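Local structure of probable outer membrane protein (Pseudomonas aeruginosa, 3DWO) at residues V117-M122 / I141-L146; I165-S170 / N209-F214; R237-G242 / S279-I284; F314-L319 / I326-Y331. The protein probably carries long-chain fatty acids and other hydrophobic compounds across the outer membrane as a beta-barrel channel of the FadL family. All blocks are in the same frame, centred on the assembly; numbering follows the deposited sequence.

Contact 1 of 4, residues V117-M122 / I141-L146; sequences VVPMGM and IETIGL. With C8E ((hydroxyethyloxy)tri(ethyloxy)octane), chain E; C8E ((hydroxyethyloxy)tri(ethyloxy)octane), chain D.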
# COMPACT_ATOMS: atom_id res chain seq x y z
N VAL A 117 5.89 0.96 12.62
CA VAL A 117 4.73 1.10 11.74
C VAL A 117 4.89 0.41 10.38
O VAL A 117 6.00 0.02 9.99
CB VAL A 117 4.44 2.61 11.54
CG1 VAL A 117 3.56 2.83 10.33
CG2 VAL A 117 3.76 3.17 12.78
N VAL A 118 3.78 0.25 9.67
CA VAL A 118 3.75 -0.36 8.34
C VAL A 118 2.98 0.59 7.42
O VAL A 118 1.78 0.42 7.19
CB VAL A 118 3.02 -1.73 8.38
CG1 VAL A 118 3.16 -2.43 7.03
CG2 VAL A 118 3.62 -2.61 9.49
N PRO A 119 3.66 1.61 6.89
CA PRO A 119 3.06 2.61 6.00
C PRO A 119 2.56 2.10 4.65
O PRO A 119 1.56 2.59 4.12
CB PRO A 119 4.19 3.64 5.80
CG PRO A 119 5.10 3.42 6.97
CD PRO A 119 5.08 1.93 7.12
N MET A 120 3.27 1.12 4.10
CA MET A 120 2.93 0.59 2.79
C MET A 120 2.84 -0.93 2.75
O MET A 120 3.61 -1.63 3.41
CB MET A 120 3.96 1.07 1.77
CG MET A 120 3.36 1.75 0.56
SD MET A 120 4.37 3.14 -0.03
CE MET A 120 5.90 2.25 -0.48
N GLY A 121 1.88 -1.42 1.97
CA GLY A 121 1.71 -2.85 1.86
C GLY A 121 0.61 -3.26 0.90
O GLY A 121 -0.51 -2.75 0.97
N MET A 122 0.93 -4.17 -0.01
CA MET A 122 -0.04 -4.69 -0.97
C MET A 122 0.51 -5.96 -1.57
O MET A 122 1.72 -6.19 -1.58
CB MET A 122 -0.36 -3.67 -2.07
CG MET A 122 -1.41 -4.15 -3.08
SD MET A 122 -2.91 -4.97 -2.40
CE MET A 122 -3.49 -3.73 -1.24
N ILE A 141 4.62 -5.63 -2.08
CA ILE A 141 5.21 -4.40 -1.57
C ILE A 141 4.95 -4.28 -0.08
O ILE A 141 3.82 -4.47 0.37
CB ILE A 141 4.58 -3.13 -2.21
CG1 ILE A 141 4.44 -3.28 -3.72
CG2 ILE A 141 5.42 -1.91 -1.88
CD1 ILE A 141 3.27 -4.15 -4.13
N GLU A 142 5.98 -3.99 0.69
CA GLU A 142 5.80 -3.79 2.12
C GLU A 142 6.84 -2.81 2.62
O GLU A 142 8.02 -2.90 2.26
CB GLU A 142 5.89 -5.09 2.92
CG GLU A 142 5.80 -4.81 4.43
CD GLU A 142 5.30 -6.00 5.26
OE1 GLU A 142 5.42 -7.15 4.80
OE2 GLU A 142 4.79 -5.77 6.38
N THR A 143 6.38 -1.86 3.43
CA THR A 143 7.24 -0.85 4.02
C THR A 143 7.04 -0.88 5.52
O THR A 143 5.92 -0.78 6.01
CB THR A 143 6.87 0.57 3.51
OG1 THR A 143 7.17 0.68 2.11
CG2 THR A 143 7.64 1.64 4.28
N ILE A 144 8.13 -1.05 6.26
CA ILE A 144 8.06 -1.06 7.71
C ILE A 144 8.97 0.04 8.20
O ILE A 144 10.09 0.19 7.71
CB ILE A 144 8.53 -2.41 8.28
CG1 ILE A 144 7.61 -3.53 7.78
CG2 ILE A 144 8.50 -2.36 9.80
CD1 ILE A 144 7.99 -4.90 8.31
N GLY A 145 8.50 0.83 9.16
CA GLY A 145 9.32 1.91 9.67
C GLY A 145 9.44 1.98 11.18
O GLY A 145 8.53 1.58 11.91
N LEU A 146 10.59 2.47 11.63
CA LEU A 146 10.86 2.65 13.05
C LEU A 146 10.87 4.17 13.22
O LEU A 146 11.51 4.88 12.44
CB LEU A 146 12.22 2.04 13.43
CG LEU A 146 12.26 0.52 13.17
CD1 LEU A 146 13.60 -0.06 13.60
CD2 LEU A 146 11.12 -0.15 13.94
C1 C8E E . 2.80 -8.21 3.16
C2 C8E E . 1.69 -7.64 2.40
C3 C8E E . 1.32 -6.28 2.80
C4 C8E E . 0.19 -6.39 3.71
C5 C8E E . -0.81 -5.37 3.33
C6 C8E E . -1.71 -5.13 4.44
C7 C8E E . -2.72 -4.33 3.78
C8 C8E E . -4.04 -4.81 4.22
O9 C8E E . -5.26 -4.10 4.19
C10 C8E E . -5.39 -2.90 4.91
C11 C8E E . -6.79 -2.45 4.63
O12 C8E E . -7.01 -2.31 3.21
C13 C8E E . -8.41 -2.21 2.80
C14 C8E E . -9.01 -2.71 1.45
O15 C8E E . -8.89 -3.99 0.76
C16 C8E E . -7.76 -3.99 -0.13
C17 C8E E . -8.08 -3.52 -1.56
O18 C8E E . -8.15 -4.41 -2.69
C19 C8E E . -6.86 -4.56 -3.36
C20 C8E E . -6.57 -4.05 -4.81
O21 C8E E . -5.78 -2.86 -4.98
C1 C8E D . -2.54 0.60 -10.45
C2 C8E D . -1.34 -0.22 -10.39
C3 C8E D . -0.16 0.43 -9.82
C4 C8E D . 0.89 -0.58 -9.76
C5 C8E D . 1.90 -0.15 -8.77
C6 C8E D . 2.70 -1.28 -8.34
C7 C8E D . 3.88 -0.60 -7.86
C8 C8E D . 4.37 -1.26 -6.63
O9 C8E D . 5.70 -1.69 -6.36
C10 C8E D . 6.30 -2.65 -7.22
C11 C8E D . 7.67 -2.87 -6.67
O12 C8E D . 8.63 -2.06 -7.37
C13 C8E D . 9.60 -2.78 -8.19
C14 C8E D . 9.39 -3.27 -9.66
O15 C8E D . 10.19 -3.10 -10.87
C16 C8E D . 9.81 -1.91 -11.60
C17 C8E D . 8.72 -2.14 -12.67
O18 C8E D . 8.35 -3.44 -13.17
C19 C8E D . 9.11 -3.84 -14.34
C20 C8E D . 8.44 -4.25 -15.70
O21 C8E D . 8.17 -5.63 -15.96
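Neighbouring antiparallel strands of the FadL-type barrel wall, 110-125 and 138-153, meet here around an irregularity at V118-P119. V117 pairs with G145 and M122 with I141, so the 117-122 side carries one extra residue. At one end the ladder is regular: V117 N reaches G145 O at 2.8 Å, nearly straight at 170°. At the other end M122 N bonds to I141 O at 2.9 Å, and I141 N answers to M122 O. Between them T143 N donates to M120 O from above the carbonyl plane. P119 has no N-H to offer T143 O. Its ring carbon CD lies against T143 O instead, at 3.0 Å.

The T143 side chain fills the crook beside the proline. Its CG2 faces P119 CD and CG, and the two side chains cross at about a right angle. M120 CB presses on T143 CB at 3.4 Å, a tight approach. The M120 chain then bends at its second and third torsions and brings CE to 3.3 Å from T143 OG1. That hydroxyl is hydrogen-bonded to T169.

Two detergents flank the pair. I141 CG1 touches O9 of C8E chain D at 3.3 Å. The octyl tail of C8E chain E runs over G121, where no side chain intervenes, and its C1 lies 3.3 Å from E142 OE1.

P119 and G121 make backbone bonds to V5 and F3 of the N-terminal segment. The ladder, interrupted at V118-P119, and the nearby apolar tail are consistent with the kinked third strand through which FadL proteins are thought to pass hydrophobic compounds into the membrane.

Contact 2 of 4, residues I165-S170 / N209-F214; sequences IIQRTS and NTSPGF. With C8E ((hydroxyethyloxy)tri(ethyloxy)octane), chain M.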
# COMPACT_ATOMS: atom_id res chain seq x y z
N ILE A 165 11.26 9.16 10.66
CA ILE A 165 10.96 7.75 10.48
C ILE A 165 12.04 7.12 9.62
O ILE A 165 12.39 7.65 8.57
CB ILE A 165 9.57 7.56 9.81
CG1 ILE A 165 9.39 6.09 9.40
CG2 ILE A 165 9.43 8.49 8.62
CD1 ILE A 165 8.03 5.79 8.79
N ILE A 166 12.59 6.01 10.09
CA ILE A 166 13.60 5.30 9.30
C ILE A 166 12.82 4.17 8.68
O ILE A 166 12.35 3.25 9.36
CB ILE A 166 14.75 4.75 10.16
CG1 ILE A 166 15.42 5.90 10.92
CG2 ILE A 166 15.78 4.10 9.26
CD1 ILE A 166 15.97 7.00 10.02
N GLN A 167 12.68 4.26 7.37
CA GLN A 167 11.88 3.33 6.61
C GLN A 167 12.63 2.30 5.76
O GLN A 167 13.66 2.59 5.15
CB GLN A 167 10.94 4.18 5.74
CG GLN A 167 10.23 3.47 4.66
CD GLN A 167 11.13 3.10 3.53
OE1 GLN A 167 11.00 2.02 2.97
NE2 GLN A 167 12.04 4.00 3.16
N ARG A 168 12.09 1.09 5.72
CA ARG A 168 12.65 0.02 4.93
C ARG A 168 11.55 -0.55 4.03
O ARG A 168 10.53 -1.02 4.51
CB ARG A 168 13.21 -1.08 5.83
CG ARG A 168 13.53 -2.38 5.10
CD ARG A 168 14.66 -2.21 4.10
NE ARG A 168 14.81 -3.41 3.28
CZ ARG A 168 14.96 -4.64 3.76
NH1 ARG A 168 14.97 -4.84 5.07
NH2 ARG A 168 15.08 -5.67 2.93
N THR A 169 11.77 -0.48 2.72
CA THR A 169 10.80 -0.99 1.76
C THR A 169 11.37 -2.12 0.94
O THR A 169 12.50 -2.04 0.47
CB THR A 169 10.36 0.10 0.75
OG1 THR A 169 9.66 1.15 1.42
CG2 THR A 169 9.46 -0.50 -0.32
N SER A 170 10.59 -3.18 0.75
CA SER A 170 11.02 -4.29 -0.08
C SER A 170 9.92 -4.41 -1.13
O SER A 170 8.75 -4.24 -0.83
CB SER A 170 11.11 -5.59 0.72
OG SER A 170 9.82 -6.11 0.96
N ASN A 209 15.08 -0.94 -0.13
CA ASN A 209 15.69 0.34 0.22
C ASN A 209 15.34 0.81 1.62
O ASN A 209 14.25 0.55 2.13
CB ASN A 209 15.29 1.44 -0.77
CG ASN A 209 16.02 2.75 -0.50
OD1 ASN A 209 17.24 2.80 -0.55
ND2 ASN A 209 15.27 3.81 -0.21
N THR A 210 16.29 1.51 2.23
CA THR A 210 16.11 2.06 3.56
C THR A 210 16.44 3.55 3.45
O THR A 210 17.51 3.91 2.96
CB THR A 210 17.07 1.41 4.58
OG1 THR A 210 16.79 0.00 4.66
CG2 THR A 210 16.88 2.02 5.97
N SER A 211 15.51 4.40 3.88
CA SER A 211 15.73 5.84 3.83
C SER A 211 14.90 6.53 4.92
O SER A 211 13.94 5.97 5.42
CB SER A 211 15.35 6.39 2.45
OG SER A 211 13.97 6.25 2.20
N PRO A 212 15.28 7.77 5.28
CA PRO A 212 14.61 8.58 6.30
C PRO A 212 13.46 9.44 5.81
O PRO A 212 13.44 9.90 4.67
CB PRO A 212 15.74 9.47 6.84
CG PRO A 212 17.00 9.00 6.11
CD PRO A 212 16.51 8.44 4.83
N GLY A 213 12.50 9.66 6.71
CA GLY A 213 11.35 10.48 6.40
C GLY A 213 11.05 11.40 7.57
O GLY A 213 11.43 11.11 8.71
N PHE A 214 10.38 12.50 7.30
CA PHE A 214 10.06 13.45 8.35
C PHE A 214 8.57 13.78 8.38
O PHE A 214 7.90 13.76 7.35
CB PHE A 214 10.91 14.70 8.17
CG PHE A 214 12.38 14.44 8.27
CD1 PHE A 214 13.02 14.44 9.51
CD2 PHE A 214 13.12 14.11 7.14
CE1 PHE A 214 14.38 14.11 9.62
CE2 PHE A 214 14.48 13.78 7.23
CZ PHE A 214 15.11 13.78 8.48
C1 C8E M . 19.36 7.96 1.70
C2 C8E M . 18.93 6.94 2.64
C3 C8E M . 19.94 6.50 3.58
C4 C8E M . 19.25 5.84 4.67
C5 C8E M . 20.10 5.90 5.89
C6 C8E M . 19.38 6.57 6.95
C7 C8E M . 20.21 7.75 7.12
C8 C8E M . 20.09 8.18 8.53
O9 C8E M . 19.14 9.08 9.08
C10 C8E M . 19.11 10.42 8.60
C11 C8E M . 18.01 11.08 9.37
O12 C8E M . 18.44 11.47 10.69
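The guanidinium of R168 has N209 O at its edge, near its plane, but too far for a bond. The ring of F214 touches detergent chain M with its CZ, near C11. Both residues belong to adjacent antiparallel strands of the barrel, 158-177 and 201-220. Six backbone hydrogen bonds join them at the pairs I165-G213, Q167-S211 and T169-N209. The straightest, T169 N to N209 O, is 2.7 Å long at 168° and lies nearly along the C=O axis.

On the R168, T210 and P212 face, the R168 chain is bent at its second torsion (chi2 66°). This lays CD beside T210 OG1 at 3.1 Å. I166 turns its CD1 back over P212 CB, 4.0 Å away. C8E chain M packs on the P212 ring, its C6 3.5 Å from P212 CG.

The face of Q167, T169, N209 and S211 is largely polar. S211 OG is hydrogen-bonded to R237 O and N209 ND2 to N238 OD1, which ties this face to the next strand, 226-248. At G213, with no side chain of its own, I165 CG2 rests 3.3 Å from G213 O.

Contact 3 of 4, residues R237-G242 / S279-I284; sequences RNKLKG and SARLDI. With SO4 (sulfate ion), chain B.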
# COMPACT_ATOMS: atom_id res chain seq x y z
N ARG A 237 11.54 10.06 -0.13
CA ARG A 237 12.29 9.68 -1.32
C ARG A 237 12.70 8.23 -1.09
O ARG A 237 13.29 7.89 -0.06
CB ARG A 237 13.52 10.57 -1.48
CG ARG A 237 13.17 12.03 -1.70
CD ARG A 237 13.55 12.49 -3.09
NE ARG A 237 12.61 12.06 -4.12
CZ ARG A 237 12.90 11.99 -5.41
NH1 ARG A 237 14.12 12.32 -5.84
NH2 ARG A 237 11.97 11.61 -6.29
N ASN A 238 12.41 7.38 -2.07
CA ASN A 238 12.66 5.96 -1.90
C ASN A 238 13.04 5.26 -3.21
O ASN A 238 12.17 4.80 -3.96
CB ASN A 238 11.39 5.37 -1.28
CG ASN A 238 11.56 3.96 -0.77
OD1 ASN A 238 12.65 3.54 -0.37
ND2 ASN A 238 10.46 3.21 -0.77
N LYS A 239 14.34 5.20 -3.49
CA LYS A 239 14.83 4.56 -4.70
C LYS A 239 15.19 3.11 -4.36
O LYS A 239 16.19 2.85 -3.70
CB LYS A 239 16.07 5.29 -5.22
CG LYS A 239 16.71 4.66 -6.45
CD LYS A 239 17.84 5.55 -6.95
CE LYS A 239 18.55 4.95 -8.16
NZ LYS A 239 19.64 5.86 -8.63
N LEU A 240 14.35 2.19 -4.82
CA LEU A 240 14.57 0.77 -4.57
C LEU A 240 15.70 0.24 -5.44
O LEU A 240 15.81 0.59 -6.62
CB LEU A 240 13.27 -0.01 -4.84
CG LEU A 240 12.15 0.04 -3.79
CD1 LEU A 240 12.01 1.42 -3.19
CD2 LEU A 240 10.84 -0.38 -4.46
N LYS A 241 16.54 -0.60 -4.85
CA LYS A 241 17.67 -1.16 -5.57
C LYS A 241 17.72 -2.67 -5.36
O LYS A 241 17.37 -3.17 -4.29
CB LYS A 241 18.97 -0.52 -5.08
CG LYS A 241 18.96 1.00 -5.17
CD LYS A 241 20.22 1.60 -4.60
CE LYS A 241 20.00 3.05 -4.20
NZ LYS A 241 18.93 3.18 -3.16
N GLY A 242 18.16 -3.37 -6.40
CA GLY A 242 18.24 -4.82 -6.34
C GLY A 242 18.65 -5.40 -7.69
O GLY A 242 19.65 -4.97 -8.28
N SER A 279 17.07 -0.80 -10.43
CA SER A 279 16.52 0.16 -9.48
C SER A 279 15.14 0.62 -9.96
O SER A 279 14.79 0.43 -11.13
CB SER A 279 17.44 1.38 -9.33
OG SER A 279 17.45 2.15 -10.52
N ALA A 280 14.38 1.22 -9.06
CA ALA A 280 13.06 1.72 -9.37
C ALA A 280 12.61 2.63 -8.24
O ALA A 280 12.58 2.21 -7.08
CB ALA A 280 12.07 0.55 -9.54
N ARG A 281 12.30 3.88 -8.56
CA ARG A 281 11.84 4.82 -7.54
C ARG A 281 10.42 4.45 -7.14
O ARG A 281 9.61 4.07 -7.99
CB ARG A 281 11.83 6.26 -8.05
CG ARG A 281 13.18 6.87 -8.35
CD ARG A 281 13.12 8.39 -8.21
NE ARG A 281 13.03 8.77 -6.80
CZ ARG A 281 14.07 8.96 -6.01
NH1 ARG A 281 15.31 8.81 -6.49
NH2 ARG A 281 13.90 9.27 -4.73
N LEU A 282 10.12 4.57 -5.85
CA LEU A 282 8.80 4.28 -5.33
C LEU A 282 8.66 5.13 -4.06
O LEU A 282 8.59 4.61 -2.95
CB LEU A 282 8.66 2.79 -5.01
CG LEU A 282 7.27 2.13 -4.90
CD1 LEU A 282 6.51 2.74 -3.75
CD2 LEU A 282 6.50 2.32 -6.18
N ASP A 283 8.65 6.44 -4.24
CA ASP A 283 8.54 7.37 -3.12
C ASP A 283 7.25 7.17 -2.35
O ASP A 283 6.18 6.99 -2.94
CB ASP A 283 8.62 8.82 -3.60
CG ASP A 283 9.95 9.17 -4.25
OD1 ASP A 283 10.94 8.43 -4.06
OD2 ASP A 283 10.00 10.21 -4.94
N ILE A 284 7.34 7.21 -1.03
CA ILE A 284 6.15 7.08 -0.19
C ILE A 284 5.49 8.45 -0.24
O ILE A 284 6.08 9.45 0.18
CB ILE A 284 6.53 6.71 1.25
CG1 ILE A 284 7.37 5.42 1.24
CG2 ILE A 284 5.28 6.50 2.09
CD1 ILE A 284 7.83 4.96 2.61
S SO4 B . 16.07 8.19 -10.45
O1 SO4 B . 16.75 9.25 -11.21
O2 SO4 B . 14.63 8.22 -10.75
O3 SO4 B . 16.29 8.43 -9.01
O4 SO4 B . 16.61 6.87 -10.82
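The guanidinium of R237 lies flat on that of R281, centres 3.3 Å apart and planes at 19°. R281 NH2 sits over the middle of the R237 group. Two like charges so close need compensation, and D283 probably supplies it. Its OD2 takes R237 NH2 at 2.8 Å through the syn lone pair. Its OD1 likewise uses the syn side for R281 NH2, at 3.1 Å. The same OD1 accepts N238 N at 2.7 Å, from above the carboxylate plane. In this salt-bridge network of the FadL-type barrel, backbone and both arginines hold the carboxylate in place. K239 CB lies over the opposite face of the R281 guanidinium, 3.8 Å from R281 NH1. At its edge R281 NH1 donates to sulfate O3 at 2.7 Å. This anion, probably from the crystallisation liquor, may offset part of the positive charge in the crystal.

Beyond the arginines the backbones join the chains. L240 and A280 exchange two N-H...O bonds. L282 N bonds to N238 O at 2.8 Å, nearly along the C=O axis. N238 ND2 reaches back to L282 O at 3.2 Å, while its OD1 is held by N209 ND2. L240 CD2 packs alongside L282 CB.

Strand 226-248 runs here between strand 201-220 and the end of strand 275-281. Beyond that end, L282 turns onto F3, M120 and F314, and I284 onto M120 and Q167, joining the chain to strands 110-125 and 158-177.

Contact 4 of 4, residues F314-L319 / I326-Y331; sequences FQDLTL and IVSIPY. With C8E ((hydroxyethyloxy)tri(ethyloxy)octane), chain D; C8E ((hydroxyethyloxy)tri(ethyloxy)octane), chain C.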
# COMPACT_ATOMS: atom_id res chain seq x y z
N PHE A 314 3.09 9.65 -7.59
CA PHE A 314 3.28 8.36 -8.26
C PHE A 314 2.81 8.50 -9.71
O PHE A 314 1.69 8.13 -10.06
CB PHE A 314 2.50 7.25 -7.57
CG PHE A 314 2.82 5.88 -8.10
CD1 PHE A 314 4.12 5.38 -8.03
CD2 PHE A 314 1.83 5.09 -8.69
CE1 PHE A 314 4.43 4.12 -8.54
CE2 PHE A 314 2.13 3.82 -9.20
CZ PHE A 314 3.43 3.34 -9.12
N GLN A 315 3.69 9.06 -10.54
CA GLN A 315 3.40 9.28 -11.95
C GLN A 315 3.71 8.07 -12.81
O GLN A 315 3.01 7.80 -13.79
CB GLN A 315 4.20 10.49 -12.45
CG GLN A 315 3.65 11.83 -11.97
CD GLN A 315 2.29 12.12 -12.59
OE1 GLN A 315 2.13 12.04 -13.81
NE2 GLN A 315 1.31 12.46 -11.76
N ASP A 316 4.76 7.34 -12.45
CA ASP A 316 5.13 6.16 -13.22
C ASP A 316 6.01 5.19 -12.44
O ASP A 316 6.56 5.53 -11.39
CB ASP A 316 5.88 6.59 -14.48
CG ASP A 316 7.19 7.28 -14.16
OD1 ASP A 316 7.19 8.21 -13.32
OD2 ASP A 316 8.22 6.89 -14.74
N LEU A 317 6.13 3.97 -12.96
CA LEU A 317 6.97 2.96 -12.34
C LEU A 317 8.03 2.72 -13.40
O LEU A 317 7.73 2.19 -14.48
CB LEU A 317 6.19 1.66 -12.10
CG LEU A 317 6.35 0.92 -10.76
CD1 LEU A 317 6.01 -0.55 -10.97
CD2 LEU A 317 7.76 1.06 -10.22
N THR A 318 9.26 3.10 -13.12
CA THR A 318 10.30 2.92 -14.10
C THR A 318 11.41 1.99 -13.66
O THR A 318 12.11 2.25 -12.68
CB THR A 318 10.92 4.27 -14.49
OG1 THR A 318 9.88 5.17 -14.87
CG2 THR A 318 11.88 4.10 -15.66
N LEU A 319 11.57 0.90 -14.40
CA LEU A 319 12.63 -0.04 -14.09
C LEU A 319 13.87 0.46 -14.80
O LEU A 319 13.83 0.74 -16.00
CB LEU A 319 12.30 -1.45 -14.60
CG LEU A 319 13.50 -2.39 -14.55
CD1 LEU A 319 13.96 -2.57 -13.10
CD2 LEU A 319 13.14 -3.73 -15.17
N ILE A 326 14.81 0.46 -18.59
CA ILE A 326 14.53 -0.80 -19.26
C ILE A 326 13.11 -0.62 -19.79
O ILE A 326 12.85 -0.84 -20.97
CB ILE A 326 14.58 -1.99 -18.28
CG1 ILE A 326 16.02 -2.25 -17.84
CG2 ILE A 326 14.00 -3.23 -18.94
CD1 ILE A 326 16.96 -2.53 -18.98
N VAL A 327 12.21 -0.20 -18.91
CA VAL A 327 10.83 0.08 -19.28
C VAL A 327 10.22 1.04 -18.27
O VAL A 327 10.49 0.95 -17.07
CB VAL A 327 9.95 -1.21 -19.35
CG1 VAL A 327 9.83 -1.86 -17.98
CG2 VAL A 327 8.56 -0.86 -19.89
N SER A 328 9.41 1.98 -18.77
CA SER A 328 8.74 2.94 -17.91
C SER A 328 7.23 2.77 -18.10
O SER A 328 6.73 2.86 -19.22
CB SER A 328 9.16 4.37 -18.29
OG SER A 328 8.67 5.29 -17.34
N ILE A 329 6.52 2.52 -17.01
CA ILE A 329 5.08 2.31 -17.05
C ILE A 329 4.34 3.47 -16.38
O ILE A 329 4.48 3.70 -15.17
CB ILE A 329 4.71 0.98 -16.35
CG1 ILE A 329 5.49 -0.17 -17.01
CG2 ILE A 329 3.21 0.72 -16.45
CD1 ILE A 329 5.33 -1.50 -16.31
N PRO A 330 3.55 4.22 -17.15
CA PRO A 330 2.81 5.34 -16.56
C PRO A 330 1.64 4.88 -15.70
O PRO A 330 0.96 3.92 -16.03
CB PRO A 330 2.34 6.13 -17.78
CG PRO A 330 3.34 5.76 -18.85
CD PRO A 330 3.50 4.28 -18.62
N TYR A 331 1.42 5.56 -14.59
CA TYR A 331 0.32 5.23 -13.71
C TYR A 331 -0.49 6.47 -13.38
O TYR A 331 -1.69 6.39 -13.16
CB TYR A 331 0.84 4.56 -12.43
CG TYR A 331 1.14 3.09 -12.63
CD1 TYR A 331 0.13 2.19 -12.96
CD2 TYR A 331 2.44 2.60 -12.51
CE1 TYR A 331 0.39 0.84 -13.16
CE2 TYR A 331 2.72 1.24 -12.71
CZ TYR A 331 1.69 0.37 -13.03
OH TYR A 331 1.96 -0.98 -13.21
C1 C8E D . -2.54 0.60 -10.45
C2 C8E D . -1.34 -0.22 -10.39
C3 C8E D . -0.16 0.43 -9.82
C4 C8E D . 0.89 -0.58 -9.76
C5 C8E D . 1.90 -0.15 -8.77
C6 C8E D . 2.70 -1.28 -8.34
C7 C8E D . 3.88 -0.60 -7.86
C8 C8E D . 4.37 -1.26 -6.63
O9 C8E D . 5.70 -1.69 -6.36
C10 C8E D . 6.30 -2.65 -7.22
C11 C8E D . 7.67 -2.87 -6.67
O12 C8E D . 8.63 -2.06 -7.37
C13 C8E D . 9.60 -2.78 -8.19
C14 C8E D . 9.39 -3.27 -9.66
O15 C8E D . 10.19 -3.10 -10.87
C16 C8E D . 9.81 -1.91 -11.60
C17 C8E D . 8.72 -2.14 -12.67
O18 C8E D . 8.35 -3.44 -13.17
C19 C8E D . 9.11 -3.84 -14.34
C20 C8E D . 8.44 -4.25 -15.70
O21 C8E D . 8.17 -5.63 -15.96
C1 C8E C . 10.89 -5.12 -19.84
C2 C8E C . 11.13 -4.73 -21.22
C3 C8E C . 11.33 -5.86 -22.12
C4 C8E C . 11.70 -5.30 -23.42
C5 C8E C . 11.69 -6.40 -24.41
C6 C8E C . 11.94 -5.88 -25.73
C7 C8E C . 12.14 -7.12 -26.46
C8 C8E C . 12.48 -6.76 -27.84
O9 C8E C . 12.71 -7.62 -28.95
C10 C8E C . 13.74 -8.58 -28.89
C11 C8E C . 13.70 -9.26 -30.22
O12 C8E C . 13.35 -10.65 -30.10
C13 C8E C . 13.08 -11.29 -31.36
C14 C8E C . 12.72 -12.79 -31.59
O15 C8E C . 12.39 -13.87 -30.67
C16 C8E C . 13.58 -14.57 -30.26
C17 C8E C . 13.97 -15.76 -31.15
O18 C8E C . 15.34 -16.21 -31.31
C19 C8E C . 16.01 -15.56 -32.42
C20 C8E C . 17.57 -15.52 -32.59
O21 C8E C . 18.14 -14.51 -33.43
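Backbone bonds define the hairpin of strands 316-321 and 324-330. L317 and I329 form a hydrogen-bonded pair, each N-H meeting the other's carbonyl. Y331 N extends the ladder to Q315 O at 2.9 Å and 174°. Toward the turn, I326 and V327 both face L319, a classic beta bulge. L319 O takes I326 N at 2.8 Å and, weakly, V327 N at 3.5 Å.

One face carries D316, T318 and S328, with P330 at its end. T318 OG1 and S328 OG are hydrogen-bonded at 2.8 Å, though the hydroxyl of T318 is less surely placed.

Apolar contacts gather about L317, L319 and V327, with F314 and Y331 beyond the strand ends. The rings of F314 and Y331 are nearly parallel, at 14°, but slid so far that they barely overlap. Their centroids are 5.4 Å apart, and F314 CE2 comes to 3.5 Å from Y331 CD2. L317 CB approaches the edge of the Y331 ring in its plane, at 3.5 Å from CE2. L319 CD2 lies alongside I326 CB.

The detergents follow this apolar side. C8E chain D passes its octyl tail across one face of Y331, with C3 at 3.4 Å from CE1. The rest of the molecule continues past L317, L319 and V327. The tail end of C8E chain C meets I326 CG2 and V327 CG1.

Y331 OH is fixed by D370 and R372, which should hold the ring steady under the tail. A hairpin largely polar on one side and apolar on the other offers alkyl chains a surface, consistent with passage of hydrophobic compounds near the probable extracellular loops.

The four contacts come in series along the chain. Contacts 1, 2 and 3 step around the barrel wall through strands 110-125, 138-153, 158-177, 201-220 and 226-248, each the neighbour of the next. Contact 3 pairs strand 226-248 with strand 275-281. Contacts 1 and 2 have centres about 9 Å apart, contacts 2 and 3 about 10 Å. Contact 3 also touches contact 1 through L282 and I284. Contact 4 is a separate hairpin in the connection between strands 300-309 and 336-346. Its centre is about 12 Å from contact 3, on which it packs, and about 21 Å from contact 1. C8E chain D meets contacts 1 and 4, so one bound molecule spans the two, although they do not touch.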